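Local coordinates for protein Sex comb on midleg CG9495-PA (Drosophila melanogaster, PDB 1PK3) that probably takes part in transcriptional repression, its SAM domain being a polymer-forming module that associates with the SAM domain of polyhomeotic in a copolymer, at residues N7-S12 against I23-S28; P14-I19 against D46-L51; L53-M58 against P68-C73. The protein carries 1 engineered substitution. All coordinates share one frame; numbering follows the deposited sequence.

In the fold
A small all-helical SAM domain illustrates how short segments are tied onto a helical bundle. Contact 1 lays the N-terminal 3-10 turn on helix 19-29; contact 2 sets the next turn and the start of that helix against helix 47-50. The two have centres about 11 Å apart and meet at Trp17, whose NE1 probably bonds to His9 O (2.9 Å) while its ring packs on Tyr25. Contact 3, pairing helix 55-62 with helix 66-78, lies across the chain's centre from contact 1 (centres about 18 Å apart); contact 2, about 15 Å away between centres, adjoins it in sequence without other touch. A beta-mercaptoethanol molecule, probably from the crystallisation liquor, sits beside Cys73 of contact 3.

Contact 1. Residues N7-S12 against I23-S28; sequences NSHLRS and IQYIES
The imidazole of His9 lies against the backbone of helix 19-29, one face turned to the peptide joining Gln24 and Tyr25, with Tyr25 N 3.9 Å above the ring plane and over its centre. Leu10 CG takes the opposite face, nearer the rim. At the ring edge sits Gln24 OE1, in plane, and the Gln24 amide is turned 76° from the ring. His9 CD2 comes to the edge of the Tyr25 phenol ring and stands 3.8 Å from Tyr25 CB.

A single oxygen carries the polar part of the contact. Gln24 OE1 accepts from His9 ND1 at 3.1 Å, on a lone pair in the carbonyl plane, and from His9 N at 3.2 Å, where the N-H points almost straight at it (168°) but is tilted from that plane. The ND1 bond, which implies a proton there, holds the rotation of the ring, while the bond from the backbone N ties the turn to the same oxygen. The ring can fold back beside its own N-H because CG stands between the backbone N and the carbonyl carbon (chi1 76°); the Gln24 chain reaches out extended.

Around this pair, Ser8 OG bonds to Glu21 one turn earlier on helix 19-29, His9 O receives Trp17 NE1, and Tyr25 OH reaches Leu75 O, so the 3-10 turn 8-10 packs outside helix 19-29, which itself is tied to helix 66-78.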
ATOM      1  N   ASN A   7     -10.068  -4.848 -10.416  1.00 62.99           N
ATOM      2  CA  ASN A   7      -9.752  -3.437 -10.229  1.00 61.49           C
ATOM      3  C   ASN A   7     -10.808  -2.806  -9.328  1.00 60.16           C
ATOM      4  O   ASN A   7     -11.158  -1.635  -9.480  1.00 59.66           O
ATOM      5  CB  ASN A   7      -9.739  -2.721 -11.580  1.00 62.69           C
ATOM      6  CG  ASN A   7     -11.083  -2.783 -12.283  1.00 63.81           C
ATOM      7  OD1 ASN A   7     -11.602  -3.866 -12.559  1.00 64.01           O
ATOM      8  ND2 ASN A   7     -11.653  -1.620 -12.572  1.00 64.59           N
ATOM      9  N   SER A   8     -11.306  -3.598  -8.383  1.00 58.74           N
ATOM     10  CA  SER A   8     -12.336  -3.149  -7.456  1.00 56.81           C
ATOM     11  C   SER A   8     -11.933  -1.965  -6.583  1.00 56.08           C
ATOM     12  O   SER A   8     -12.799  -1.245  -6.083  1.00 55.18           O
ATOM     13  CB  SER A   8     -12.766  -4.311  -6.557  1.00 57.84           C
ATOM     14  OG  SER A   8     -11.672  -4.803  -5.802  1.00 56.35           O
ATOM     15  N   HIS A   9     -10.631  -1.758  -6.395  1.00 54.28           N
ATOM     16  CA  HIS A   9     -10.177  -0.652  -5.557  1.00 53.19           C
ATOM     17  C   HIS A   9     -10.642   0.687  -6.112  1.00 53.16           C
ATOM     18  O   HIS A   9     -10.783   1.659  -5.371  1.00 52.71           O
ATOM     19  CB  HIS A   9      -8.649  -0.649  -5.414  1.00 51.40           C
ATOM     20  CG  HIS A   9      -7.921  -0.149  -6.624  1.00 50.47           C
ATOM     21  ND1 HIS A   9      -7.756  -0.905  -7.763  1.00 50.62           N
ATOM     22  CD2 HIS A   9      -7.307   1.034  -6.866  1.00 50.62           C
ATOM     23  CE1 HIS A   9      -7.070  -0.213  -8.654  1.00 51.14           C
ATOM     24  NE2 HIS A   9      -6.785   0.967  -8.135  1.00 50.61           N
ATOM     25  N   LEU A  10     -10.886   0.732  -7.416  1.00 54.21           N
ATOM     26  CA  LEU A  10     -11.336   1.956  -8.066  1.00 55.12           C
ATOM     27  C   LEU A  10     -12.770   2.313  -7.684  1.00 55.47           C
ATOM     28  O   LEU A  10     -13.128   3.490  -7.612  1.00 55.71           O
ATOM     29  CB  LEU A  10     -11.245   1.809  -9.588  1.00 55.56           C
ATOM     30  CG  LEU A  10      -9.861   1.605 -10.211  1.00 55.95           C
ATOM     31  CD1 LEU A  10     -10.012   1.372 -11.706  1.00 56.48           C
ATOM     32  CD2 LEU A  10      -8.983   2.818  -9.946  1.00 55.94           C
ATOM     33  N   ARG A  11     -13.585   1.295  -7.430  1.00 55.97           N
ATOM     34  CA  ARG A  11     -14.988   1.504  -7.081  1.00 56.65           C
ATOM     35  C   ARG A  11     -15.281   1.472  -5.586  1.00 56.28           C
ATOM     36  O   ARG A  11     -16.394   1.138  -5.177  1.00 57.12           O
ATOM     37  CB  ARG A  11     -15.858   0.461  -7.786  1.00 57.37           C
ATOM     38  CG  ARG A  11     -15.835   0.556  -9.302  1.00 58.33           C
ATOM     39  CD  ARG A  11     -16.688  -0.532  -9.932  1.00 59.05           C
ATOM     40  NE  ARG A  11     -16.158  -1.870  -9.674  1.00 60.50           N
ATOM     41  CZ  ARG A  11     -14.987  -2.309 -10.124  1.00 60.90           C
ATOM     42  NH1 ARG A  11     -14.214  -1.519 -10.857  1.00 61.25           N
ATOM     43  NH2 ARG A  11     -14.588  -3.544  -9.847  1.00 61.23           N
ATOM     44  N   SER A  12     -14.292   1.820  -4.772  1.00 55.45           N
ATOM     45  CA  SER A  12     -14.476   1.829  -3.326  1.00 54.27           C
ATOM     46  C   SER A  12     -13.533   2.819  -2.653  1.00 52.77           C
ATOM     47  O   SER A  12     -12.443   3.092  -3.156  1.00 52.03           O
ATOM     48  CB  SER A  12     -14.247   0.426  -2.757  1.00 55.24           C
ATOM     49  OG  SER A  12     -12.942  -0.039  -3.052  1.00 57.68           O
ATOM     50  N   ILE A  23      -3.065  -3.529  -2.561  1.00 29.73           N
ATOM     51  CA  ILE A  23      -2.037  -3.998  -3.480  1.00 31.46           C
ATOM     52  C   ILE A  23      -2.392  -3.560  -4.901  1.00 33.04           C
ATOM     53  O   ILE A  23      -1.523  -3.137  -5.667  1.00 33.09           O
ATOM     54  CB  ILE A  23      -1.899  -5.537  -3.392  1.00 31.60           C
ATOM     55  CG1 ILE A  23      -1.361  -5.915  -2.005  1.00 31.29           C
ATOM     56  CG2 ILE A  23      -0.967  -6.060  -4.486  1.00 32.44           C
ATOM     57  CD1 ILE A  23      -1.342  -7.406  -1.717  1.00 31.57           C
ATOM     58  N   GLN A  24      -3.674  -3.656  -5.242  1.00 34.15           N
ATOM     59  CA  GLN A  24      -4.152  -3.240  -6.559  1.00 36.38           C
ATOM     60  C   GLN A  24      -3.779  -1.782  -6.797  1.00 36.38           C
ATOM     61  O   GLN A  24      -3.262  -1.424  -7.856  1.00 37.23           O
ATOM     62  CB  GLN A  24      -5.674  -3.377  -6.644  1.00 36.82           C
ATOM     63  CG  GLN A  24      -6.169  -4.728  -7.108  1.00 39.90           C
ATOM     64  CD  GLN A  24      -7.682  -4.832  -7.059  1.00 41.61           C
ATOM     65  OE1 GLN A  24      -8.393  -3.875  -7.377  1.00 43.71           O
ATOM     66  NE2 GLN A  24      -8.183  -5.999  -6.671  1.00 42.73           N
ATOM     67  N   TYR A  25      -4.057  -0.947  -5.802  1.00 35.99           N
ATOM     68  CA  TYR A  25      -3.762   0.478  -5.888  1.00 37.27           C
ATOM     69  C   TYR A  25      -2.274   0.725  -6.115  1.00 37.32           C
ATOM     70  O   TYR A  25      -1.889   1.486  -7.003  1.00 37.43           O
ATOM     71  CB  TYR A  25      -4.211   1.187  -4.606  1.00 36.85           C
ATOM     72  CG  TYR A  25      -3.840   2.651  -4.558  1.00 37.84           C
ATOM     73  CD1 TYR A  25      -4.318   3.543  -5.516  1.00 38.91           C
ATOM     74  CD2 TYR A  25      -2.990   3.142  -3.568  1.00 38.64           C
ATOM     75  CE1 TYR A  25      -3.957   4.889  -5.491  1.00 39.63           C
ATOM     76  CE2 TYR A  25      -2.622   4.486  -3.535  1.00 39.55           C
ATOM     77  CZ  TYR A  25      -3.109   5.353  -4.501  1.00 39.64           C
ATOM     78  OH  TYR A  25      -2.742   6.681  -4.481  1.00 39.06           O
ATOM     79  N   ILE A  26      -1.444   0.074  -5.308  1.00 36.33           N
ATOM     80  CA  ILE A  26       0.001   0.224  -5.413  1.00 38.51           C
ATOM     81  C   ILE A  26       0.525  -0.243  -6.770  1.00 40.39           C
ATOM     82  O   ILE A  26       1.244   0.495  -7.444  1.00 41.59           O
ATOM     83  CB  ILE A  26       0.710  -0.559  -4.292  1.00 38.12           C
ATOM     84  CG1 ILE A  26       0.278  -0.006  -2.933  1.00 37.77           C
ATOM     85  CG2 ILE A  26       2.224  -0.452  -4.447  1.00 37.25           C
ATOM     86  CD1 ILE A  26       0.729  -0.844  -1.761  1.00 40.07           C
ATOM     87  N   GLU A  27       0.159  -1.459  -7.167  1.00 41.98           N
ATOM     88  CA  GLU A  27       0.595  -2.025  -8.446  1.00 44.84           C
ATOM     89  C   GLU A  27       0.263  -1.129  -9.635  1.00 46.22           C
ATOM     90  O   GLU A  27       1.128  -0.810 -10.452  1.00 46.40           O
ATOM     91  CB  GLU A  27      -0.064  -3.385  -8.694  1.00 46.76           C
ATOM     92  CG  GLU A  27       0.228  -4.453  -7.668  1.00 48.36           C
ATOM     93  CD  GLU A  27      -0.455  -5.766  -8.005  1.00 49.82           C
ATOM     94  OE1 GLU A  27      -1.679  -5.759  -8.270  1.00 49.98           O
ATOM     95  OE2 GLU A  27       0.229  -6.809  -7.998  1.00 49.54           O
ATOM     96  N   SER A  28      -1.001  -0.738  -9.732  1.00 47.14           N
ATOM     97  CA  SER A  28      -1.464   0.090 -10.838  1.00 48.97           C
ATOM     98  C   SER A  28      -0.860   1.488 -10.909  1.00 49.39           C
ATOM     99  O   SER A  28      -0.827   2.090 -11.980  1.00 49.97           O
ATOM    100  CB  SER A  28      -2.990   0.198 -10.801  1.00 49.33           C
ATOM    101  OG  SER A  28      -3.431   0.819  -9.608  1.00 52.12           O
TER

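Contact 2. Residues P14-I19 against D46-L51; sequences PIDWTI and DGKALL
Ile15 and Trp17 on one side and Asp46 on the other lose the most surface here. Ile15 lies against Lys48 and Leu51: its CB touches Leu51 CD1 at 4.1 Å, while CG1, anti to the backbone N (chi1 -166°), runs onto the aliphatic part of Lys48. The lysine chain is extended until its last bond, where chi4 (60°) turns the ammonium toward the carbonyl of Ile15, and NZ donates to Ile15 O at 3.2 Å. Asp16 OD1 lies 4.1 Å from Lys48 NZ, too far for a salt bridge, though the charges are opposite.

Asp46 occupies the N-cap of helix 47-50. With CG between its backbone N and carbonyl carbon, OD1 is brought under the first turn and takes the N-H of Ala49 at 3.0 Å. Its CB meanwhile rests against Trp17 O and, with the backbone N, against Ile19 CG1.

Trp17 works through both backbone and ring. Its carbonyl oxygen receives Gly47 N at 2.8 Å, the donor standing above the carbonyl plane. The indole carries Pro14 CA over one face, and its CZ3 edge meets Leu50 CD2. Gly47 passes close enough to make a CA-H...O contact, its CA 3.2 Å from Pro14 O.

One water accepts from Lys48 N and donates to both Ile15 O and Trp17 O. The first turn of helix 47-50 thus has its N-H groups of Gly47, Lys48 and Ala49 all satisfied, by a neighbouring carbonyl, a water and the Asp46 carboxylate. The positive end of the helix would probably help to keep that carboxylate ionised; the bond to Ile15 O holds Lys48 NZ, and nearby Asp16 may add a weak attraction.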
ATOM      1  N   PRO A  14     -10.801   4.334  -0.146  1.00 46.24           N
ATOM      2  CA  PRO A  14      -9.563   3.785   0.415  1.00 44.91           C
ATOM      3  C   PRO A  14      -9.756   3.154   1.793  1.00 43.32           C
ATOM      4  O   PRO A  14      -9.269   2.056   2.059  1.00 42.60           O
ATOM      5  CB  PRO A  14      -8.644   5.002   0.458  1.00 44.67           C
ATOM      6  CG  PRO A  14      -9.081   5.776  -0.750  1.00 45.28           C
ATOM      7  CD  PRO A  14     -10.588   5.703  -0.652  1.00 46.25           C
ATOM      8  N   ILE A  15     -10.483   3.851   2.659  1.00 43.39           N
ATOM      9  CA  ILE A  15     -10.728   3.376   4.014  1.00 43.64           C
ATOM     10  C   ILE A  15     -11.411   2.007   4.059  1.00 42.84           C
ATOM     11  O   ILE A  15     -11.324   1.299   5.063  1.00 42.32           O
ATOM     12  CB  ILE A  15     -11.581   4.395   4.807  1.00 46.34           C
ATOM     13  CG1 ILE A  15     -11.533   4.066   6.301  1.00 48.18           C
ATOM     14  CG2 ILE A  15     -13.022   4.372   4.311  1.00 47.39           C
ATOM     15  CD1 ILE A  15     -12.259   5.073   7.172  1.00 51.42           C
ATOM     16  N   ASP A  16     -12.082   1.630   2.975  1.00 41.42           N
ATOM     17  CA  ASP A  16     -12.768   0.343   2.925  1.00 40.47           C
ATOM     18  C   ASP A  16     -12.020  -0.711   2.110  1.00 38.53           C
ATOM     19  O   ASP A  16     -12.495  -1.838   1.958  1.00 36.92           O
ATOM     20  CB  ASP A  16     -14.178   0.513   2.350  1.00 43.61           C
ATOM     21  CG  ASP A  16     -15.038   1.446   3.181  1.00 46.83           C
ATOM     22  OD1 ASP A  16     -15.112   1.248   4.412  1.00 46.60           O
ATOM     23  OD2 ASP A  16     -15.646   2.373   2.601  1.00 49.41           O
ATOM     24  N   TRP A  17     -10.851  -0.355   1.589  1.00 36.04           N
ATOM     25  CA  TRP A  17     -10.074  -1.300   0.791  1.00 34.62           C
ATOM     26  C   TRP A  17      -9.633  -2.529   1.567  1.00 33.14           C
ATOM     27  O   TRP A  17      -9.290  -2.442   2.747  1.00 32.46           O
ATOM     28  CB  TRP A  17      -8.813  -0.639   0.223  1.00 35.41           C
ATOM     29  CG  TRP A  17      -9.041   0.323  -0.894  1.00 38.41           C
ATOM     30  CD1 TRP A  17     -10.151   0.424  -1.688  1.00 38.96           C
ATOM     31  CD2 TRP A  17      -8.112   1.301  -1.374  1.00 38.47           C
ATOM     32  NE1 TRP A  17      -9.969   1.411  -2.631  1.00 39.16           N
ATOM     33  CE2 TRP A  17      -8.728   1.965  -2.461  1.00 39.06           C
ATOM     34  CE3 TRP A  17      -6.818   1.684  -0.990  1.00 38.14           C
ATOM     35  CZ2 TRP A  17      -8.091   2.991  -3.170  1.00 39.01           C
ATOM     36  CZ3 TRP A  17      -6.185   2.705  -1.697  1.00 39.28           C
ATOM     37  CH2 TRP A  17      -6.825   3.346  -2.773  1.00 38.92           C
ATOM     38  N   THR A  18      -9.638  -3.672   0.890  1.00 31.39           N
ATOM     39  CA  THR A  18      -9.177  -4.916   1.489  1.00 31.34           C
ATOM     40  C   THR A  18      -7.680  -4.925   1.213  1.00 29.57           C
ATOM     41  O   THR A  18      -7.173  -4.044   0.516  1.00 28.92           O
ATOM     42  CB  THR A  18      -9.773  -6.152   0.796  1.00 32.04           C
ATOM     43  OG1 THR A  18      -9.321  -6.197  -0.565  1.00 32.21           O
ATOM     44  CG2 THR A  18     -11.293  -6.105   0.832  1.00 34.08           C
ATOM     45  N   ILE A  19      -6.973  -5.911   1.747  1.00 29.09           N
ATOM     46  CA  ILE A  19      -5.539  -6.012   1.506  1.00 29.68           C
ATOM     47  C   ILE A  19      -5.280  -6.113   0.005  1.00 31.14           C
ATOM     48  O   ILE A  19      -4.399  -5.435  -0.538  1.00 29.32           O
ATOM     49  CB  ILE A  19      -4.944  -7.257   2.197  1.00 30.44           C
ATOM     50  CG1 ILE A  19      -4.995  -7.079   3.716  1.00 30.64           C
ATOM     51  CG2 ILE A  19      -3.516  -7.490   1.714  1.00 31.20           C
ATOM     52  CD1 ILE A  19      -4.561  -8.316   4.494  1.00 33.31           C
ATOM     53  N   ASP A  46      -4.575  -3.537   5.212  1.00 24.95           N
ATOM     54  CA  ASP A  46      -5.767  -3.274   4.423  1.00 27.89           C
ATOM     55  C   ASP A  46      -5.863  -1.754   4.307  1.00 27.26           C
ATOM     56  O   ASP A  46      -4.921  -1.044   4.673  1.00 26.25           O
ATOM     57  CB  ASP A  46      -7.029  -3.873   5.074  1.00 28.80           C
ATOM     58  CG  ASP A  46      -7.309  -3.327   6.465  1.00 30.69           C
ATOM     59  OD1 ASP A  46      -6.527  -2.503   6.978  1.00 28.68           O
ATOM     60  OD2 ASP A  46      -8.331  -3.739   7.052  1.00 31.69           O
ATOM     61  N   GLY A  47      -6.981  -1.257   3.791  1.00 29.01           N
ATOM     62  CA  GLY A  47      -7.149   0.177   3.630  1.00 28.97           C
ATOM     63  C   GLY A  47      -7.016   0.974   4.913  1.00 29.21           C
ATOM     64  O   GLY A  47      -6.295   1.971   4.961  1.00 28.66           O
ATOM     65  N   LYS A  48      -7.717   0.548   5.957  1.00 29.56           N
ATOM     66  CA  LYS A  48      -7.657   1.242   7.237  1.00 29.54           C
ATOM     67  C   LYS A  48      -6.226   1.319   7.760  1.00 29.65           C
ATOM     68  O   LYS A  48      -5.796   2.355   8.270  1.00 29.46           O
ATOM     69  CB  LYS A  48      -8.547   0.537   8.265  1.00 31.42           C
ATOM     70  CG  LYS A  48     -10.039   0.736   8.017  1.00 36.27           C
ATOM     71  CD  LYS A  48     -10.880   0.022   9.061  1.00 39.17           C
ATOM     72  CE  LYS A  48     -12.363   0.291   8.855  1.00 42.76           C
ATOM     73  NZ  LYS A  48     -12.833  -0.167   7.519  1.00 45.53           N
ATOM     74  N   ALA A  49      -5.490   0.221   7.629  1.00 26.71           N
ATOM     75  CA  ALA A  49      -4.111   0.182   8.093  1.00 26.50           C
ATOM     76  C   ALA A  49      -3.221   1.075   7.235  1.00 26.32           C
ATOM     77  O   ALA A  49      -2.348   1.768   7.755  1.00 26.64           O
ATOM     78  CB  ALA A  49      -3.590  -1.247   8.064  1.00 25.05           C
ATOM     79  N   LEU A  50      -3.447   1.048   5.925  1.00 26.91           N
ATOM     80  CA  LEU A  50      -2.658   1.847   4.987  1.00 28.39           C
ATOM     81  C   LEU A  50      -2.660   3.325   5.356  1.00 29.66           C
ATOM     82  O   LEU A  50      -1.634   3.998   5.261  1.00 28.39           O
ATOM     83  CB  LEU A  50      -3.197   1.684   3.557  1.00 26.91           C
ATOM     84  CG  LEU A  50      -2.443   2.427   2.444  1.00 25.09           C
ATOM     85  CD1 LEU A  50      -1.071   1.789   2.231  1.00 24.46           C
ATOM     86  CD2 LEU A  50      -3.248   2.377   1.149  1.00 25.54           C
ATOM     87  N   LEU A  51      -3.819   3.823   5.777  1.00 32.05           N
ATOM     88  CA  LEU A  51      -3.959   5.226   6.139  1.00 33.41           C
ATOM     89  C   LEU A  51      -3.287   5.601   7.459  1.00 33.55           C
ATOM     90  O   LEU A  51      -3.202   6.781   7.796  1.00 35.21           O
ATOM     91  CB  LEU A  51      -5.444   5.601   6.185  1.00 36.56           C
ATOM     92  CG  LEU A  51      -6.225   5.335   4.893  1.00 38.71           C
ATOM     93  CD1 LEU A  51      -7.678   5.748   5.073  1.00 41.62           C
ATOM     94  CD2 LEU A  51      -5.593   6.099   3.741  1.00 40.09           C
TER
HETATM   95  O   HOH W   1     -10.015  -1.211   5.204  1.00 27.65           O

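Contact 3. Residues L53-M58 against P68-C73; sequences LNSEMM and PALKIC
Met58 and Ser55, one turn apart on helix 55-62, reach across to Ala69, Ile72 and Cys73 on helix 66-78. Met58 buries the larger surface: its CB meets Ala69 CB at 4.1 Å, its SD packs against Ile72 CG2 at 3.6 Å, and its CE comes to 3.3 Å from Ala69 O and touches Cys73 CB. The side chain runs extended to SD, then bends (chi3 -103°), turning the methyl toward the backbone of the facing helix. Ser55 OG touches Cys73 CB (3.6 Å) and Leu70 CD2 and comes near Ala69 O. No hydrogen bond crosses the contact; the helices meet by van der Waals packing, mostly of apolar groups.

Behind these side chains stands the start of helix 55-62. Asn54 is its N-cap, OD1 accepting from Met57 N at 2.8 Å almost along the C=O direction, which fixes the turn from which Ser55 and Met58 project. On the facing helix, the Cys73 side chain is about 3 Å from a bound beta-mercaptoethanol.

The two helices are consecutive in the chain, and Leu64 in the link between them packs on both Met58 and Ile72; Lys71, on the far side of helix 66-78, bonds to Ser32 after helix 19-29.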
ATOM      1  N   LEU A  53      -0.223   4.075   8.237  1.00 30.49           N
ATOM      2  CA  LEU A  53       1.173   3.758   7.974  1.00 30.99           C
ATOM      3  C   LEU A  53       2.041   4.988   7.679  1.00 32.56           C
ATOM      4  O   LEU A  53       1.560   5.989   7.143  1.00 32.74           O
ATOM      5  CB  LEU A  53       1.213   2.797   6.779  1.00 33.20           C
ATOM      6  CG  LEU A  53       2.371   1.842   6.510  1.00 34.13           C
ATOM      7  CD1 LEU A  53       2.551   0.896   7.689  1.00 32.27           C
ATOM      8  CD2 LEU A  53       2.069   1.062   5.234  1.00 32.71           C
ATOM      9  N   ASN A  54       3.313   4.922   8.065  1.00 30.13           N
ATOM     10  CA  ASN A  54       4.260   5.991   7.753  1.00 29.44           C
ATOM     11  C   ASN A  54       5.578   5.327   7.361  1.00 28.57           C
ATOM     12  O   ASN A  54       5.756   4.120   7.560  1.00 24.29           O
ATOM     13  CB  ASN A  54       4.446   6.992   8.918  1.00 28.86           C
ATOM     14  CG  ASN A  54       5.096   6.386  10.146  1.00 30.75           C
ATOM     15  OD1 ASN A  54       5.888   5.455  10.059  1.00 30.53           O
ATOM     16  ND2 ASN A  54       4.777   6.946  11.311  1.00 30.71           N
ATOM     17  N   SER A  55       6.488   6.102   6.780  1.00 27.62           N
ATOM     18  CA  SER A  55       7.767   5.566   6.327  1.00 27.56           C
ATOM     19  C   SER A  55       8.585   4.846   7.383  1.00 27.02           C
ATOM     20  O   SER A  55       9.151   3.786   7.113  1.00 25.42           O
ATOM     21  CB  SER A  55       8.613   6.684   5.710  1.00 30.36           C
ATOM     22  OG  SER A  55       7.961   7.198   4.564  1.00 35.81           O
ATOM     23  N   GLU A  56       8.667   5.416   8.581  1.00 26.97           N
ATOM     24  CA  GLU A  56       9.451   4.784   9.632  1.00 29.30           C
ATOM     25  C   GLU A  56       8.930   3.388   9.970  1.00 28.41           C
ATOM     26  O   GLU A  56       9.714   2.459  10.180  1.00 27.92           O
ATOM     27  CB  GLU A  56       9.478   5.665  10.883  1.00 31.88           C
ATOM     28  CG  GLU A  56      10.255   5.050  12.033  1.00 36.85           C
ATOM     29  CD  GLU A  56      10.629   6.066  13.092  1.00 40.90           C
ATOM     30  OE1 GLU A  56       9.777   6.913  13.432  1.00 43.79           O
ATOM     31  OE2 GLU A  56      11.773   6.008  13.591  1.00 42.40           O
ATOM     32  N   MET A  57       7.610   3.241  10.017  1.00 28.26           N
ATOM     33  CA  MET A  57       6.994   1.946  10.313  1.00 29.14           C
ATOM     34  C   MET A  57       7.322   0.933   9.228  1.00 27.82           C
ATOM     35  O   MET A  57       7.657  -0.217   9.514  1.00 27.60           O
ATOM     36  CB  MET A  57       5.475   2.073  10.378  1.00 30.81           C
ATOM     37  CG  MET A  57       4.936   2.859  11.532  1.00 34.91           C
ATOM     38  SD  MET A  57       3.156   3.022  11.323  1.00 35.90           S
ATOM     39  CE  MET A  57       2.801   4.216  12.617  1.00 35.03           C
ATOM     40  N   MET A  58       7.193   1.362   7.976  1.00 26.35           N
ATOM     41  CA  MET A  58       7.466   0.482   6.848  1.00 26.90           C
ATOM     42  C   MET A  58       8.894  -0.035   6.884  1.00 26.39           C
ATOM     43  O   MET A  58       9.145  -1.201   6.585  1.00 25.68           O
ATOM     44  CB  MET A  58       7.213   1.209   5.527  1.00 25.95           C
ATOM     45  CG  MET A  58       5.745   1.526   5.281  1.00 25.71           C
ATOM     46  SD  MET A  58       5.425   2.072   3.593  1.00 30.10           S
ATOM     47  CE  MET A  58       5.260   3.824   3.853  1.00 26.84           C
ATOM     48  N   PRO A  68      11.658   2.722  -1.444  1.00 26.28           N
ATOM     49  CA  PRO A  68      10.319   2.148  -1.605  1.00 26.69           C
ATOM     50  C   PRO A  68       9.334   2.705  -0.581  1.00 25.42           C
ATOM     51  O   PRO A  68       8.181   2.993  -0.909  1.00 26.88           O
ATOM     52  CB  PRO A  68      10.567   0.652  -1.425  1.00 26.94           C
ATOM     53  CG  PRO A  68      11.929   0.480  -2.005  1.00 30.29           C
ATOM     54  CD  PRO A  68      12.680   1.659  -1.424  1.00 26.77           C
ATOM     55  N   ALA A  69       9.789   2.860   0.662  1.00 26.06           N
ATOM     56  CA  ALA A  69       8.931   3.390   1.719  1.00 25.54           C
ATOM     57  C   ALA A  69       8.457   4.802   1.377  1.00 26.51           C
ATOM     58  O   ALA A  69       7.294   5.135   1.580  1.00 25.85           O
ATOM     59  CB  ALA A  69       9.668   3.392   3.050  1.00 26.74           C
ATOM     60  N   LEU A  70       9.360   5.632   0.856  1.00 25.73           N
ATOM     61  CA  LEU A  70       8.994   6.998   0.488  1.00 26.00           C
ATOM     62  C   LEU A  70       8.026   7.002  -0.689  1.00 25.30           C
ATOM     63  O   LEU A  70       7.103   7.815  -0.739  1.00 26.56           O
ATOM     64  CB  LEU A  70      10.242   7.816   0.130  1.00 26.77           C
ATOM     65  CG  LEU A  70      11.208   8.141   1.275  1.00 29.04           C
ATOM     66  CD1 LEU A  70      12.418   8.902   0.732  1.00 29.70           C
ATOM     67  CD2 LEU A  70      10.494   8.973   2.331  1.00 30.70           C
ATOM     68  N   LYS A  71       8.243   6.099  -1.638  1.00 25.58           N
ATOM     69  CA  LYS A  71       7.378   6.004  -2.810  1.00 27.59           C
ATOM     70  C   LYS A  71       5.979   5.534  -2.410  1.00 28.65           C
ATOM     71  O   LYS A  71       4.976   6.025  -2.932  1.00 27.56           O
ATOM     72  CB  LYS A  71       8.007   5.062  -3.838  1.00 28.51           C
ATOM     73  CG  LYS A  71       9.268   5.652  -4.470  1.00 30.05           C
ATOM     74  CD  LYS A  71      10.141   4.601  -5.140  1.00 31.97           C
ATOM     75  CE  LYS A  71       9.455   3.951  -6.321  1.00 34.48           C
ATOM     76  NZ  LYS A  71      10.369   2.975  -6.981  1.00 35.81           N
ATOM     77  N   ILE A  72       5.907   4.590  -1.477  1.00 27.32           N
ATOM     78  CA  ILE A  72       4.611   4.107  -1.013  1.00 27.39           C
ATOM     79  C   ILE A  72       3.916   5.237  -0.256  1.00 28.60           C
ATOM     80  O   ILE A  72       2.724   5.487  -0.443  1.00 29.17           O
ATOM     81  CB  ILE A  72       4.771   2.880  -0.084  1.00 28.59           C
ATOM     82  CG1 ILE A  72       5.296   1.695  -0.896  1.00 26.68           C
ATOM     83  CG2 ILE A  72       3.434   2.533   0.570  1.00 28.78           C
ATOM     84  CD1 ILE A  72       5.773   0.517  -0.059  1.00 29.16           C
ATOM     85  N   CYS A  73       4.678   5.922   0.590  1.00 30.36           N
ATOM     86  CA  CYS A  73       4.157   7.035   1.378  1.00 33.46           C
ATOM     87  C   CYS A  73       3.542   8.079   0.450  1.00 34.40           C
ATOM     88  O   CYS A  73       2.485   8.648   0.743  1.00 33.24           O
ATOM     89  CB  CYS A  73       5.288   7.657   2.206  1.00 35.58           C
ATOM     90  SG  CYS A  73       4.825   9.100   3.197  1.00 47.43           S
TER